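PDB 7CJ7: L-ribulose 3-epimerase from Methylomonas sp. DH-1, which catalyses the epimerisation of ketoses at C3, acting most strongly on L-ribulose, with a manganese ion as cofactor. Local coordinates for residues A13-G18 against D272-K277; L151-R156 against A180-D185; Y209-E214 against T244-S249. All coordinates share one frame; numbering follows the deposited sequence.

Contact 1. Residues A13-G18 against D272-K277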
loop_
_atom_site.group_PDB
_atom_site.type_symbol
_atom_site.label_atom_id
_atom_site.label_comp_id
_atom_site.label_asym_id
_atom_site.label_seq_id
_atom_site.Cartn_x
_atom_site.Cartn_y
_atom_site.Cartn_z
ATOM N N ALA A 13 -15.601 10.930 -8.894
ATOM C CA ALA A 13 -15.591 12.401 -9.062
ATOM C C ALA A 13 -14.153 12.919 -9.197
ATOM O O ALA A 13 -13.948 13.882 -9.965
ATOM C CB ALA A 13 -16.310 13.042 -7.905
ATOM N N LEU A 14 -13.187 12.303 -8.502
ATOM C CA LEU A 14 -11.789 12.810 -8.405
ATOM C C LEU A 14 -11.047 12.623 -9.732
ATOM O O LEU A 14 -9.872 13.053 -9.828
ATOM C CB LEU A 14 -11.061 12.078 -7.277
ATOM C CG LEU A 14 -10.898 12.872 -5.983
ATOM C CD1 LEU A 14 -9.836 13.952 -6.146
ATOM C CD2 LEU A 14 -12.224 13.473 -5.546
ATOM N N VAL A 15 -11.675 11.967 -10.703
ATOM C CA VAL A 15 -11.126 11.907 -12.083
ATOM C C VAL A 15 -11.209 13.315 -12.681
ATOM O O VAL A 15 -10.343 13.641 -13.509
ATOM C CB VAL A 15 -11.846 10.851 -12.934
ATOM C CG1 VAL A 15 -11.549 11.024 -14.411
ATOM C CG2 VAL A 15 -11.473 9.451 -12.476
ATOM N N TRP A 16 -12.160 14.133 -12.214
ATOM C CA TRP A 16 -12.491 15.440 -12.836
ATOM C C TRP A 16 -12.319 16.613 -11.868
ATOM O O TRP A 16 -11.861 17.666 -12.333
ATOM C CB TRP A 16 -13.901 15.424 -13.423
ATOM C CG TRP A 16 -14.066 14.514 -14.599
ATOM C CD1 TRP A 16 -13.754 14.775 -15.903
ATOM C CD2 TRP A 16 -14.644 13.199 -14.578
ATOM N NE1 TRP A 16 -14.087 13.705 -16.691
ATOM C CE2 TRP A 16 -14.640 12.726 -15.907
ATOM C CE3 TRP A 16 -15.177 12.386 -13.572
ATOM C CZ2 TRP A 16 -15.118 11.462 -16.244
ATOM C CZ3 TRP A 16 -15.652 11.140 -13.911
ATOM C CH2 TRP A 16 -15.630 10.694 -15.228
ATOM N N SER A 17 -12.741 16.479 -10.611
ATOM C CA SER A 17 -12.859 17.607 -9.650
ATOM C C SER A 17 -12.381 17.197 -8.256
ATOM O O SER A 17 -12.778 16.133 -7.794
ATOM C CB SER A 17 -14.271 18.124 -9.580
ATOM O OG SER A 17 -14.673 18.658 -10.829
ATOM N N GLY A 18 -11.602 18.062 -7.605
ATOM C CA GLY A 18 -11.115 17.855 -6.228
ATOM C C GLY A 18 -12.094 18.365 -5.183
ATOM O O GLY A 18 -11.917 18.038 -3.998
ATOM N N ASP A 272 -10.329 13.851 -19.463
ATOM C CA ASP A 272 -11.174 13.298 -20.556
ATOM C C ASP A 272 -10.462 12.117 -21.225
ATOM O O ASP A 272 -11.115 11.111 -21.496
ATOM C CB ASP A 272 -11.542 14.371 -21.573
ATOM C CG ASP A 272 -12.417 15.450 -20.969
ATOM O OD1 ASP A 272 -13.111 15.151 -19.968
ATOM O OD2 ASP A 272 -12.405 16.579 -21.506
ATOM N N ASP A 273 -9.161 12.225 -21.468
ATOM C CA ASP A 273 -8.385 11.140 -22.121
ATOM C C ASP A 273 -8.370 9.930 -21.181
ATOM O O ASP A 273 -8.649 8.794 -21.620
ATOM C CB ASP A 273 -6.968 11.602 -22.451
ATOM C CG ASP A 273 -6.184 10.536 -23.186
ATOM O OD1 ASP A 273 -6.526 10.277 -24.346
ATOM O OD2 ASP A 273 -5.265 9.957 -22.580
ATOM N N LEU A 274 -8.041 10.173 -19.920
ATOM C CA LEU A 274 -7.947 9.109 -18.893
ATOM C C LEU A 274 -9.293 8.386 -18.792
ATOM O O LEU A 274 -9.297 7.155 -18.891
ATOM C CB LEU A 274 -7.554 9.724 -17.553
ATOM C CG LEU A 274 -7.526 8.729 -16.396
ATOM C CD1 LEU A 274 -6.272 7.871 -16.451
ATOM C CD2 LEU A 274 -7.634 9.452 -15.066
ATOM N N ALA A 275 -10.392 9.129 -18.615
ATOM C CA ALA A 275 -11.743 8.567 -18.371
ATOM C C ALA A 275 -12.264 7.851 -19.623
ATOM O O ALA A 275 -12.882 6.785 -19.483
ATOM C CB ALA A 275 -12.686 9.656 -17.938
ATOM N N GLY A 276 -12.037 8.413 -20.808
ATOM C CA GLY A 276 -12.479 7.794 -22.071
ATOM C C GLY A 276 -11.761 6.477 -22.302
ATOM O O GLY A 276 -12.431 5.477 -22.652
ATOM N N LYS A 277 -10.442 6.466 -22.100
ATOM C CA LYS A 277 -9.613 5.260 -22.324
ATOM C C LYS A 277 -9.989 4.201 -21.285
ATOM O O LYS A 277 -9.996 3.020 -21.646
ATOM C CB LYS A 277 -8.125 5.602 -22.279
ATOM C CG LYS A 277 -7.605 6.247 -23.556
ATOM C CD LYS A 277 -6.127 6.497 -23.540
ATOM C CE LYS A 277 -5.596 7.029 -24.853
ATOM N NZ LYS A 277 -4.471 7.957 -24.608
HETATM O O HOH W 1 -14.566 13.007 -19.867
#

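Contact 2. Residues L151-R156 against A180-D185. With MN (manganese (II) ion), chain D; SOL (L-sorbose), chain C.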
loop_
_atom_site.group_PDB
_atom_site.type_symbol
_atom_site.label_atom_id
_atom_site.label_comp_id
_atom_site.label_asym_id
_atom_site.label_seq_id
_atom_site.Cartn_x
_atom_site.Cartn_y
_atom_site.Cartn_z
ATOM N N LEU A 151 -19.501 -2.433 1.513
ATOM C CA LEU A 151 -18.334 -2.216 2.395
ATOM C C LEU A 151 -17.068 -2.509 1.591
ATOM O O LEU A 151 -16.850 -3.676 1.191
ATOM C CB LEU A 151 -18.474 -3.132 3.611
ATOM C CG LEU A 151 -19.538 -2.726 4.635
ATOM C CD1 LEU A 151 -20.951 -2.792 4.082
ATOM C CD2 LEU A 151 -19.428 -3.601 5.860
ATOM N N GLU A 152 -16.289 -1.467 1.312
ATOM C CA GLU A 152 -15.098 -1.575 0.447
ATOM C C GLU A 152 -13.932 -2.149 1.255
ATOM O O GLU A 152 -13.472 -1.504 2.208
ATOM C CB GLU A 152 -14.720 -0.224 -0.144
ATOM C CG GLU A 152 -13.713 -0.362 -1.256
ATOM C CD GLU A 152 -13.330 0.964 -1.881
ATOM O OE1 GLU A 152 -13.757 2.033 -1.349
ATOM O OE2 GLU A 152 -12.629 0.927 -2.892
ATOM N N VAL A 153 -13.450 -3.309 0.834
ATOM C CA VAL A 153 -12.194 -3.926 1.341
ATOM C C VAL A 153 -11.031 -3.082 0.830
ATOM O O VAL A 153 -10.920 -2.886 -0.388
ATOM C CB VAL A 153 -12.096 -5.384 0.869
ATOM C CG1 VAL A 153 -10.782 -6.009 1.303
ATOM C CG2 VAL A 153 -13.295 -6.181 1.359
ATOM N N VAL A 154 -10.198 -2.567 1.719
ATOM C CA VAL A 154 -9.053 -1.735 1.271
ATOM C C VAL A 154 -7.789 -2.280 1.920
ATOM O O VAL A 154 -7.873 -3.140 2.819
ATOM C CB VAL A 154 -9.263 -0.242 1.574
ATOM C CG1 VAL A 154 -10.427 0.331 0.781
ATOM C CG2 VAL A 154 -9.437 -0.005 3.067
ATOM N N ASN A 155 -6.648 -1.794 1.462
ATOM C CA ASN A 155 -5.341 -2.367 1.855
ATOM C C ASN A 155 -5.030 -1.979 3.306
ATOM O O ASN A 155 -5.711 -1.103 3.898
ATOM C CB ASN A 155 -4.255 -1.972 0.849
ATOM C CG ASN A 155 -3.879 -0.514 0.925
ATOM O OD1 ASN A 155 -3.382 -0.076 1.954
ATOM N ND2 ASN A 155 -4.111 0.238 -0.148
ATOM N N ARG A 156 -3.999 -2.610 3.844
ATOM C CA ARG A 156 -3.529 -2.496 5.246
ATOM C C ARG A 156 -3.238 -1.033 5.611
ATOM O O ARG A 156 -3.373 -0.691 6.803
ATOM C CB ARG A 156 -2.271 -3.351 5.398
ATOM C CG ARG A 156 -1.108 -2.875 4.535
ATOM C CD ARG A 156 0.027 -3.876 4.444
ATOM N NE ARG A 156 -0.415 -5.147 3.890
ATOM C CZ ARG A 156 0.273 -6.273 3.975
ATOM N NH1 ARG A 156 1.446 -6.279 4.576
ATOM N NH2 ARG A 156 -0.214 -7.392 3.462
ATOM N N ALA A 180 -26.636 -5.253 2.838
ATOM C CA ALA A 180 -25.196 -5.014 3.060
ATOM C C ALA A 180 -24.390 -5.973 2.178
ATOM O O ALA A 180 -24.599 -7.194 2.240
ATOM C CB ALA A 180 -24.840 -5.137 4.512
ATOM N N PHE A 181 -23.492 -5.422 1.377
ATOM C CA PHE A 181 -22.732 -6.162 0.343
ATOM C C PHE A 181 -21.236 -5.898 0.511
ATOM O O PHE A 181 -20.832 -4.916 1.181
ATOM C CB PHE A 181 -23.173 -5.748 -1.063
ATOM C CG PHE A 181 -24.593 -6.114 -1.389
ATOM C CD1 PHE A 181 -25.634 -5.253 -1.070
ATOM C CD2 PHE A 181 -24.890 -7.306 -2.024
ATOM C CE1 PHE A 181 -26.943 -5.586 -1.369
ATOM C CE2 PHE A 181 -26.202 -7.636 -2.319
ATOM C CZ PHE A 181 -27.224 -6.777 -1.985
ATOM N N LEU A 182 -20.445 -6.758 -0.121
ATOM C CA LEU A 182 -18.988 -6.568 -0.270
ATOM C C LEU A 182 -18.740 -5.627 -1.452
ATOM O O LEU A 182 -19.493 -5.655 -2.449
ATOM C CB LEU A 182 -18.345 -7.933 -0.508
ATOM C CG LEU A 182 -16.824 -7.965 -0.463
ATOM C CD1 LEU A 182 -16.346 -7.773 0.961
ATOM C CD2 LEU A 182 -16.301 -9.269 -1.039
ATOM N N HIS A 183 -17.713 -4.812 -1.330
ATOM C CA HIS A 183 -17.230 -3.905 -2.398
ATOM C C HIS A 183 -15.751 -4.227 -2.613
ATOM O O HIS A 183 -14.997 -4.166 -1.634
ATOM C CB HIS A 183 -17.554 -2.467 -1.976
ATOM C CG HIS A 183 -16.955 -1.386 -2.805
ATOM N ND1 HIS A 183 -17.108 -0.056 -2.461
ATOM C CD2 HIS A 183 -16.199 -1.412 -3.927
ATOM C CE1 HIS A 183 -16.470 0.697 -3.337
ATOM N NE2 HIS A 183 -15.912 -0.111 -4.257
ATOM N N LEU A 184 -15.375 -4.657 -3.820
ATOM C CA LEU A 184 -13.973 -5.010 -4.140
ATOM C C LEU A 184 -13.398 -3.937 -5.058
ATOM O O LEU A 184 -14.159 -3.370 -5.870
ATOM C CB LEU A 184 -13.897 -6.389 -4.791
ATOM C CG LEU A 184 -14.164 -7.569 -3.855
ATOM C CD1 LEU A 184 -14.119 -8.864 -4.643
ATOM C CD2 LEU A 184 -13.149 -7.620 -2.719
ATOM N N ASP A 185 -12.106 -3.676 -4.900
ATOM C CA ASP A 185 -11.365 -2.620 -5.635
ATOM C C ASP A 185 -10.052 -3.235 -6.120
ATOM O O ASP A 185 -9.259 -3.685 -5.270
ATOM C CB ASP A 185 -11.166 -1.410 -4.723
ATOM C CG ASP A 185 -10.405 -0.264 -5.367
ATOM O OD1 ASP A 185 -9.497 -0.536 -6.151
ATOM O OD2 ASP A 185 -10.734 0.882 -5.056
HETATM MN MN MN D . -11.941 2.294 -4.294
HETATM C C1 SOL C . -9.751 4.451 -1.225
HETATM O O1 SOL C . -8.452 3.948 -1.434
HETATM C C2 SOL C . -10.710 3.963 -2.262
HETATM O O2 SOL C . -10.470 2.954 -2.903
HETATM C C3 SOL C . -11.963 4.785 -2.533
HETATM O O3 SOL C . -12.946 4.007 -3.176
HETATM C C4 SOL C . -12.519 5.391 -1.249
HETATM O O4 SOL C . -12.884 4.343 -0.349
HETATM C C5 SOL C . -13.743 6.282 -1.472
HETATM O O5 SOL C . -14.296 6.650 -0.209
HETATM C C6 SOL C . -13.441 7.541 -2.256
HETATM O O6 SOL C . -14.635 8.301 -2.467
HETATM O O HOH W 2 -10.884 -4.728 -2.437
#

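Contact 3. Residues Y209-E214 against T244-S249. With MN (manganese (II) ion), chain D; SOL (L-sorbose), chain C.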
loop_
_atom_site.group_PDB
_atom_site.type_symbol
_atom_site.label_atom_id
_atom_site.label_comp_id
_atom_site.label_asym_id
_atom_site.label_seq_id
_atom_site.Cartn_x
_atom_site.Cartn_y
_atom_site.Cartn_z
ATOM N N TYR A 209 -20.594 -4.203 -5.409
ATOM C CA TYR A 209 -19.957 -2.980 -5.975
ATOM C C TYR A 209 -18.497 -3.276 -6.323
ATOM O O TYR A 209 -17.826 -4.036 -5.605
ATOM C CB TYR A 209 -20.072 -1.817 -4.981
ATOM C CG TYR A 209 -20.167 -0.437 -5.587
ATOM C CD1 TYR A 209 -19.052 0.223 -6.075
ATOM C CD2 TYR A 209 -21.380 0.232 -5.650
ATOM C CE1 TYR A 209 -19.146 1.493 -6.627
ATOM C CE2 TYR A 209 -21.491 1.498 -6.194
ATOM C CZ TYR A 209 -20.368 2.143 -6.680
ATOM O OH TYR A 209 -20.472 3.412 -7.213
ATOM N N VAL A 210 -18.018 -2.660 -7.401
ATOM C CA VAL A 210 -16.657 -2.889 -7.941
ATOM C C VAL A 210 -16.010 -1.550 -8.290
ATOM O O VAL A 210 -16.659 -0.716 -8.959
ATOM C CB VAL A 210 -16.692 -3.824 -9.160
ATOM C CG1 VAL A 210 -15.368 -3.788 -9.904
ATOM C CG2 VAL A 210 -17.071 -5.238 -8.765
ATOM N N HIS A 211 -14.779 -1.364 -7.823
ATOM C CA HIS A 211 -13.850 -0.317 -8.306
ATOM C C HIS A 211 -12.775 -0.950 -9.180
ATOM O O HIS A 211 -12.155 -1.965 -8.767
ATOM C CB HIS A 211 -13.218 0.458 -7.158
ATOM C CG HIS A 211 -14.139 1.466 -6.568
ATOM N ND1 HIS A 211 -13.767 2.255 -5.503
ATOM C CD2 HIS A 211 -15.406 1.817 -6.887
ATOM C CE1 HIS A 211 -14.744 3.091 -5.216
ATOM N NE2 HIS A 211 -15.777 2.824 -6.031
ATOM N N ILE A 212 -12.548 -0.310 -10.325
ATOM C CA ILE A 212 -11.462 -0.642 -11.279
ATOM C C ILE A 212 -10.395 0.432 -11.103
ATOM O O ILE A 212 -10.652 1.598 -11.469
ATOM C CB ILE A 212 -11.984 -0.722 -12.721
ATOM C CG1 ILE A 212 -13.130 -1.725 -12.861
ATOM C CG2 ILE A 212 -10.846 -1.007 -13.689
ATOM C CD1 ILE A 212 -12.786 -3.122 -12.392
ATOM N N GLY A 213 -9.276 0.048 -10.504
ATOM C CA GLY A 213 -8.084 0.896 -10.330
ATOM C C GLY A 213 -6.829 0.152 -10.741
ATOM O O GLY A 213 -6.685 -1.040 -10.389
ATOM N N GLU A 214 -5.935 0.815 -11.465
ATOM C CA GLU A 214 -4.619 0.232 -11.818
ATOM C C GLU A 214 -3.773 0.152 -10.538
ATOM O O GLU A 214 -4.133 0.778 -9.521
ATOM C CB GLU A 214 -3.971 1.056 -12.934
ATOM C CG GLU A 214 -2.733 0.424 -13.550
ATOM C CD GLU A 214 -2.827 -1.046 -13.940
ATOM O OE1 GLU A 214 -3.052 -1.335 -15.140
ATOM O OE2 GLU A 214 -2.634 -1.908 -13.048
ATOM N N THR A 244 -17.089 1.168 -11.123
ATOM C CA THR A 244 -16.573 2.561 -11.145
ATOM C C THR A 244 -15.083 2.557 -11.472
ATOM O O THR A 244 -14.321 1.845 -10.792
ATOM C CB THR A 244 -16.723 3.282 -9.801
ATOM O OG1 THR A 244 -18.064 3.215 -9.334
ATOM C CG2 THR A 244 -16.311 4.733 -9.879
ATOM N N PHE A 245 -14.687 3.336 -12.474
ATOM C CA PHE A 245 -13.265 3.661 -12.718
ATOM C C PHE A 245 -12.833 4.664 -11.652
ATOM O O PHE A 245 -13.481 5.721 -11.474
ATOM C CB PHE A 245 -13.051 4.204 -14.129
ATOM C CG PHE A 245 -11.679 4.796 -14.323
ATOM C CD1 PHE A 245 -10.538 4.053 -14.059
ATOM C CD2 PHE A 245 -11.526 6.102 -14.746
ATOM C CE1 PHE A 245 -9.274 4.607 -14.216
ATOM C CE2 PHE A 245 -10.265 6.651 -14.911
ATOM C CZ PHE A 245 -9.144 5.903 -14.658
ATOM N N GLU A 246 -11.742 4.335 -10.969
ATOM C CA GLU A 246 -11.175 5.158 -9.888
ATOM C C GLU A 246 -9.701 5.422 -10.198
ATOM O O GLU A 246 -8.966 4.468 -10.532
ATOM C CB GLU A 246 -11.360 4.460 -8.546
ATOM C CG GLU A 246 -10.900 5.296 -7.379
ATOM C CD GLU A 246 -11.434 4.788 -6.053
ATOM O OE1 GLU A 246 -12.141 5.547 -5.354
ATOM O OE2 GLU A 246 -11.146 3.634 -5.735
ATOM N N SER A 247 -9.283 6.676 -10.083
ATOM C CA SER A 247 -7.907 7.093 -10.435
ATOM C C SER A 247 -7.566 8.385 -9.704
ATOM O O SER A 247 -8.423 9.275 -9.620
ATOM C CB SER A 247 -7.772 7.255 -11.931
ATOM O OG SER A 247 -6.442 7.553 -12.291
ATOM N N PHE A 248 -6.337 8.495 -9.220
ATOM C CA PHE A 248 -5.880 9.697 -8.492
ATOM C C PHE A 248 -4.549 10.160 -9.074
ATOM O O PHE A 248 -3.638 9.330 -9.296
ATOM C CB PHE A 248 -5.792 9.418 -6.995
ATOM C CG PHE A 248 -7.085 8.962 -6.377
ATOM C CD1 PHE A 248 -8.052 9.874 -5.994
ATOM C CD2 PHE A 248 -7.337 7.613 -6.185
ATOM C CE1 PHE A 248 -9.248 9.443 -5.442
ATOM C CE2 PHE A 248 -8.531 7.189 -5.635
ATOM C CZ PHE A 248 -9.483 8.103 -5.262
ATOM N N SER A 249 -4.461 11.468 -9.302
ATOM C CA SER A 249 -3.232 12.162 -9.752
ATOM C C SER A 249 -3.083 13.442 -8.934
ATOM O O SER A 249 -4.120 14.008 -8.550
ATOM C CB SER A 249 -3.294 12.458 -11.228
ATOM O OG SER A 249 -2.142 13.180 -11.630
HETATM MN MN MN D . -11.941 2.294 -4.294
HETATM C C1 SOL C . -9.751 4.451 -1.225
HETATM O O1 SOL C . -8.452 3.948 -1.434
HETATM C C2 SOL C . -10.710 3.963 -2.262
HETATM O O2 SOL C . -10.470 2.954 -2.903
HETATM C C3 SOL C . -11.963 4.785 -2.533
HETATM O O3 SOL C . -12.946 4.007 -3.176
HETATM C C4 SOL C . -12.519 5.391 -1.249
HETATM O O4 SOL C . -12.884 4.343 -0.349
HETATM C C5 SOL C . -13.743 6.282 -1.472
HETATM O O5 SOL C . -14.296 6.650 -0.209
HETATM C C6 SOL C . -13.441 7.541 -2.256
HETATM O O6 SOL C . -14.635 8.301 -2.467
HETATM O O HOH W 3 -6.520 3.605 -11.893
#

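Contact 1. Residues A13-G18 against D272-K277
Val15 and Trp16 pack against Asp272, Leu274 and Ala275 in a buried, mainly apolar contact between the loop that follows the first barrel strand, 8-12, and the C-terminal helix 271-285. About 183 Å² is covered in all. At its middle lies the methyl of Ala275, which touches both loop side chains: CB is 3.5 Å from CZ2 of Trp16, on the benzene half of the indole, and 4.0 Å from CG1 of Val15. The same Val15 CG1 reaches CD2 of Leu274 at 4.3 Å. It also lies over the centre of one face of the Trp16 ring, 3.7 Å above the plane, and therefore packs on its own neighbour as well as on the helix. CG1 is brought to this place by standing anti to the backbone N of Val15 (chi1 165°).

The polar part of the contact runs through water. Trp16 NE1 and Asp272 OD1 are 3.7 Å apart, with the carboxylate oxygen at the indole edge and the two planes turned by 48°, and no direct hydrogen bond joins them. A water accepts from Trp16 NE1 at 3.3 Å and donates to Asp272 OD1 at 2.6 Å. Asp272 OD1 has a second partner in Arg34, with which it forms a salt bridge.

Around this contact, Trp16 also rests on Ala28 and Ala32 of helix 22-35, while Val15 and Leu274 both pack on Phe245 of strand 242-245. The last helix of the TIM barrel is thus joined to the loop after the first strand, across the seam where the last strand meets the first.

Contact 2. Residues L151-R156 against A180-D185
Glu152 and His183 both set CG anti to the backbone N (chi1 -167° and 170°), which brings Glu152 CG over the imidazole of His183. Glu152 CG sits 3.5 Å from the ring centroid, almost on the normal, in a CH-pi contact. The chain stays extended beyond CG, and the carboxylate is stacked nearly parallel to the ring, with 5° between the planes. A hydrogen bond of His183 ND1 with Gly110 N fixes the rotation of that ring.

The backbones of strands 148-152 and 180-185 of the TIM barrel pair in parallel: Leu151 N donates to Phe181 O (2.8 Å), His183 N to Leu151 O, and Val153 N to His183 O. On the outer face, Val153 CG2 meets Leu182 CD1 tightly at 3.5 Å.

Beyond the stack, Glu152 OE2 and Asp185 OD2 bind the manganese ion at 2.1 and 2.0 Å, which brings these two oxygens within 2.9 Å of each other; His211 and Glu246 complete the protein ligands. Asp185 OD1 caps Tyr187 N at the start of the next helix.

Glu152 OE1 accepts a hydrogen bond from sorbose O4 (2.7 Å) and lies 3.5 Å from sorbose C3, consistent with the proton donor/acceptor role inferred for Glu152 by similarity.

Contact 3. Residues Y209-E214 against T244-S249
The imidazole of His211 lies alongside Thr244, pointing the same way, with CD2 3.5 Å from Thr244 CB, which approaches the ring obliquely. That CD2 sits in the plane of the Tyr209 ring, at its edge. The carboxylate of Glu246 is turned steeply against His211, with 77° between the two planes.

His211 and Glu246 stand near the C-terminal ends of strands 207-212 and 242-245, the last two of the TIM barrel, joined through helix 227-236 as a beta-alpha-beta unit. The strands are parallel and linked by a regular ladder: Thr244 N donates to Val210 O, Ile212 N to Thr244 O at 2.8 Å, and Glu246 N to Ile212 O. His211 and Thr244 pair on the face turned into the barrel, whereas Ile212 and Phe245 pair on the outer face, where Ile212 meets helix 227-236 and Phe245 meets Ala278 of helix 271-285. Farther along, a water bridges the diverging chains between Glu214 N and Glu246 O.

Inside the barrel, Tyr209 OH and Thr244 OG1 both hydrogen-bond to Glu41 OE1, and Thr244 OG1 also to Tyr39 OH, so the two buried hydroxyls share one carboxylate oxygen. Glu41 is also the polar partner of His211 NE2. His211 ND1 and Glu246 OE2, 3.0 Å apart but not hydrogen-bonded, bind the manganese ion at 2.2 and 2.1 Å. Glu246 sets CG anti to the backbone N (chi1 -175°) and stays extended beyond it. Consistent with the proton donor/acceptor role inferred by similarity, Glu246 OE1 lies 2.9 Å from sorbose C3 and 2.8 Å from sorbose O3.

From the N terminus, the chain leaves strand 8-12 and enters the first segment of contact 1, whose partner comes only with the final helix, so this contact closes a loop spanning nearly the whole barrel. Contacts 2 and 3 are nested inside it, in series: contact 2 closes the unit of strand 148-152, helix 165-175 and strand 180-185 before contact 3 closes that of strands 207-212 and 242-245. Strands 180-185 and 207-212 are neighbours, and contacts 2 and 3 each supply two ligands to one manganese ion beside the sugar. Contact 3 also touches contact 1, where Leu14 packs on Phe248 and Leu274 on Ser247, whereas contacts 1 and 2 do not touch.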